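Local coordinates for protein-glutaminase (Chryseobacterium proteolyticum, PDB 3A54) that probably deamidates glutamine side chains in proteins, releasing ammonia, and is made as a proenzyme, at residues A[44-49]-A[152-157]. The protein carries 1 engineered substitution. Numbering follows the deposited sequence. Where two conformers were deposited one is given.
Engineered in segment 44-49: Gln47 (natural residue Ala).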
loop_
_atom_site.group_PDB
_atom_site.type_symbol
_atom_site.label_atom_id
_atom_site.label_comp_id
_atom_site.label_asym_id
_atom_site.label_seq_id
_atom_site.Cartn_x
_atom_site.Cartn_y
_atom_site.Cartn_z
ATOM N N MET A 44 3.579 -5.542 7.084
ATOM C CA MET A 44 2.346 -5.641 6.313
ATOM C C MET A 44 1.603 -4.307 6.277
ATOM O O MET A 44 1.668 -3.524 7.237
ATOM C CB MET A 44 1.423 -6.716 6.897
ATOM C CG MET A 44 0.868 -6.375 8.276
ATOM S SD MET A 44 -0.179 -7.659 8.988
ATOM C CE MET A 44 -1.645 -7.481 7.987
ATOM N N LEU A 45 0.927 -4.074 5.149
ATOM C CA LEU A 45 0.026 -2.941 4.932
ATOM C C LEU A 45 0.721 -1.587 4.781
ATOM O O LEU A 45 0.546 -0.911 3.765
ATOM C CB LEU A 45 -1.072 -2.894 5.996
ATOM C CG LEU A 45 -2.293 -2.045 5.656
ATOM C CD1 LEU A 45 -2.913 -2.491 4.328
ATOM C CD2 LEU A 45 -3.316 -2.114 6.777
ATOM N N THR A 46 1.499 -1.180 5.777
ATOM C CA THR A 46 2.211 0.089 5.658
ATOM C C THR A 46 3.285 0.009 4.571
ATOM O O THR A 46 3.938 -1.026 4.416
ATOM C CB THR A 46 2.848 0.532 6.999
ATOM O OG1 THR A 46 3.602 1.732 6.790
ATOM C CG2 THR A 46 3.775 -0.539 7.540
ATOM N N GLN A 47 3.461 1.096 3.819
ATOM C CA GLN A 47 4.529 1.189 2.821
ATOM C C GLN A 47 5.862 1.600 3.423
ATOM O O GLN A 47 6.882 1.627 2.736
ATOM C CB GLN A 47 4.185 2.237 1.770
ATOM C CG GLN A 47 2.916 1.971 1.035
ATOM C CD GLN A 47 2.596 3.076 0.050
ATOM O OE1 GLN A 47 1.818 3.994 0.355
ATOM N NE2 GLN A 47 3.192 3.000 -1.142
ATOM N N GLN A 48 5.850 1.949 4.698
ATOM C CA GLN A 48 7.047 2.529 5.269
ATOM C C GLN A 48 8.115 1.518 5.658
ATOM O O GLN A 48 7.827 0.400 6.080
ATOM C CB GLN A 48 6.678 3.440 6.426
ATOM C CG GLN A 48 5.733 4.526 5.967
ATOM C CD GLN A 48 5.467 5.552 7.024
ATOM O OE1 GLN A 48 6.379 6.223 7.497
ATOM N NE2 GLN A 48 4.216 5.691 7.395
ATOM N N PHE A 49 9.365 1.928 5.455
ATOM C CA PHE A 49 10.508 1.158 5.934
ATOM C C PHE A 49 10.841 1.588 7.353
ATOM O O PHE A 49 10.804 2.777 7.687
ATOM C CB PHE A 49 11.750 1.392 5.083
ATOM C CG PHE A 49 11.791 0.593 3.815
ATOM C CD1 PHE A 49 11.809 1.228 2.578
ATOM C CD2 PHE A 49 11.875 -0.792 3.857
ATOM C CE1 PHE A 49 11.887 0.490 1.400
ATOM C CE2 PHE A 49 11.948 -1.529 2.685
ATOM C CZ PHE A 49 11.952 -0.886 1.457
ATOM N N PRO A 152 1.789 11.141 -0.578
ATOM C CA PRO A 152 2.265 9.835 -1.043
ATOM C C PRO A 152 3.085 9.059 -0.010
ATOM O O PRO A 152 3.545 7.968 -0.328
ATOM C CB PRO A 152 3.161 10.207 -2.226
ATOM C CG PRO A 152 3.685 11.546 -1.854
ATOM C CD PRO A 152 2.466 12.240 -1.286
ATOM N N VAL A 153 3.272 9.593 1.195
ATOM C CA VAL A 153 4.084 8.911 2.206
ATOM C C VAL A 153 3.608 7.482 2.484
ATOM O O VAL A 153 4.419 6.551 2.561
ATOM C CB VAL A 153 4.148 9.723 3.527
ATOM C CG1 VAL A 153 4.857 8.927 4.612
ATOM C CG2 VAL A 153 4.872 11.042 3.283
ATOM N N ASP A 154 2.297 7.303 2.612
ATOM C CA ASP A 154 1.747 6.000 2.973
ATOM C C ASP A 154 0.275 5.992 2.614
ATOM O O ASP A 154 -0.290 7.019 2.210
ATOM C CB ASP A 154 1.928 5.756 4.477
ATOM C CG ASP A 154 2.027 4.276 4.846
ATOM O OD1 ASP A 154 2.485 3.997 5.971
ATOM O OD2 ASP A 154 1.652 3.393 4.041
ATOM N N GLY A 155 -0.347 4.826 2.742
ATOM C CA GLY A 155 -1.775 4.700 2.529
ATOM C C GLY A 155 -2.182 4.290 1.126
ATOM O O GLY A 155 -3.355 4.394 0.777
ATOM N N CYS A 156 -1.227 3.812 0.329
ATOM C CA CYS A 156 -1.532 3.386 -1.046
ATOM C C CYS A 156 -2.707 2.418 -1.085
ATOM O O CYS A 156 -3.541 2.467 -2.001
ATOM C CB CYS A 156 -0.313 2.750 -1.720
ATOM S SG CYS A 156 0.367 1.292 -0.873
ATOM N N TYR A 157 -2.757 1.540 -0.087
ATOM C CA TYR A 157 -3.772 0.502 -0.014
ATOM C C TYR A 157 -5.171 1.094 0.106
ATOM O O TYR A 157 -6.119 0.621 -0.536
ATOM C CB TYR A 157 -3.487 -0.432 1.165
ATOM C CG TYR A 157 -3.237 0.274 2.489
ATOM C CD1 TYR A 157 -1.960 0.705 2.850
ATOM C CD2 TYR A 157 -4.281 0.502 3.378
ATOM C CE1 TYR A 157 -1.740 1.352 4.067
ATOM C CE2 TYR A 157 -4.070 1.135 4.595
ATOM C CZ TYR A 157 -2.806 1.561 4.930
ATOM O OH TYR A 157 -2.621 2.185 6.141
HETATM O O HOH W 1 1.525 6.247 -1.001
#
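Gln47 and Asp154 bring the two backbones nearest, CA to CA 5.6 Å, where the loop 44-49 meets the turn 152-155 that leads into helix 156-169. Gln47 N donates almost straight (176°) to Asp154 OD2 from above the carboxylate plane, while Gly155 N, in the conformer described, reaches the same oxygen from the opposite face. Asp154 OD1 is likewise doubly held: Thr46 OG1 donates on the syn side at 2.7 Å and, in one of its two conformers, Gln48 NE2 on the anti side at 2.8 Å, its amide turned 83° from the carboxylate. With an alanine at Asp154, Thr46 OG1, Gln48 NE2, Gln47 N and Gly155 N would probably lose these acceptors, freeing the Gln48 amide to turn. Thr46 OG1 also accepts from Gln48 N, closing an ST turn. The engineered Gln47 side chain lies across Cys156, its CD unusually close to SG (3.0 Å); OE1 accepts from Cys156 N at the start of the helix, from above the carbonyl plane, and NE2 donates to Tyr196 O. Cys156 probably forms a Cys-His-Asp triad with His197 and Asp217, consistent with the papain-like clan; the 44-49 loop, probably pro region, sets Gln47 against this thiol and is likely to occupy the active site. In one conformer Leu45, CG anti to N (chi1 -162°), lays CD1 over one face of Tyr157, 3.5 Å from the ring centroid, a CH-pi contact.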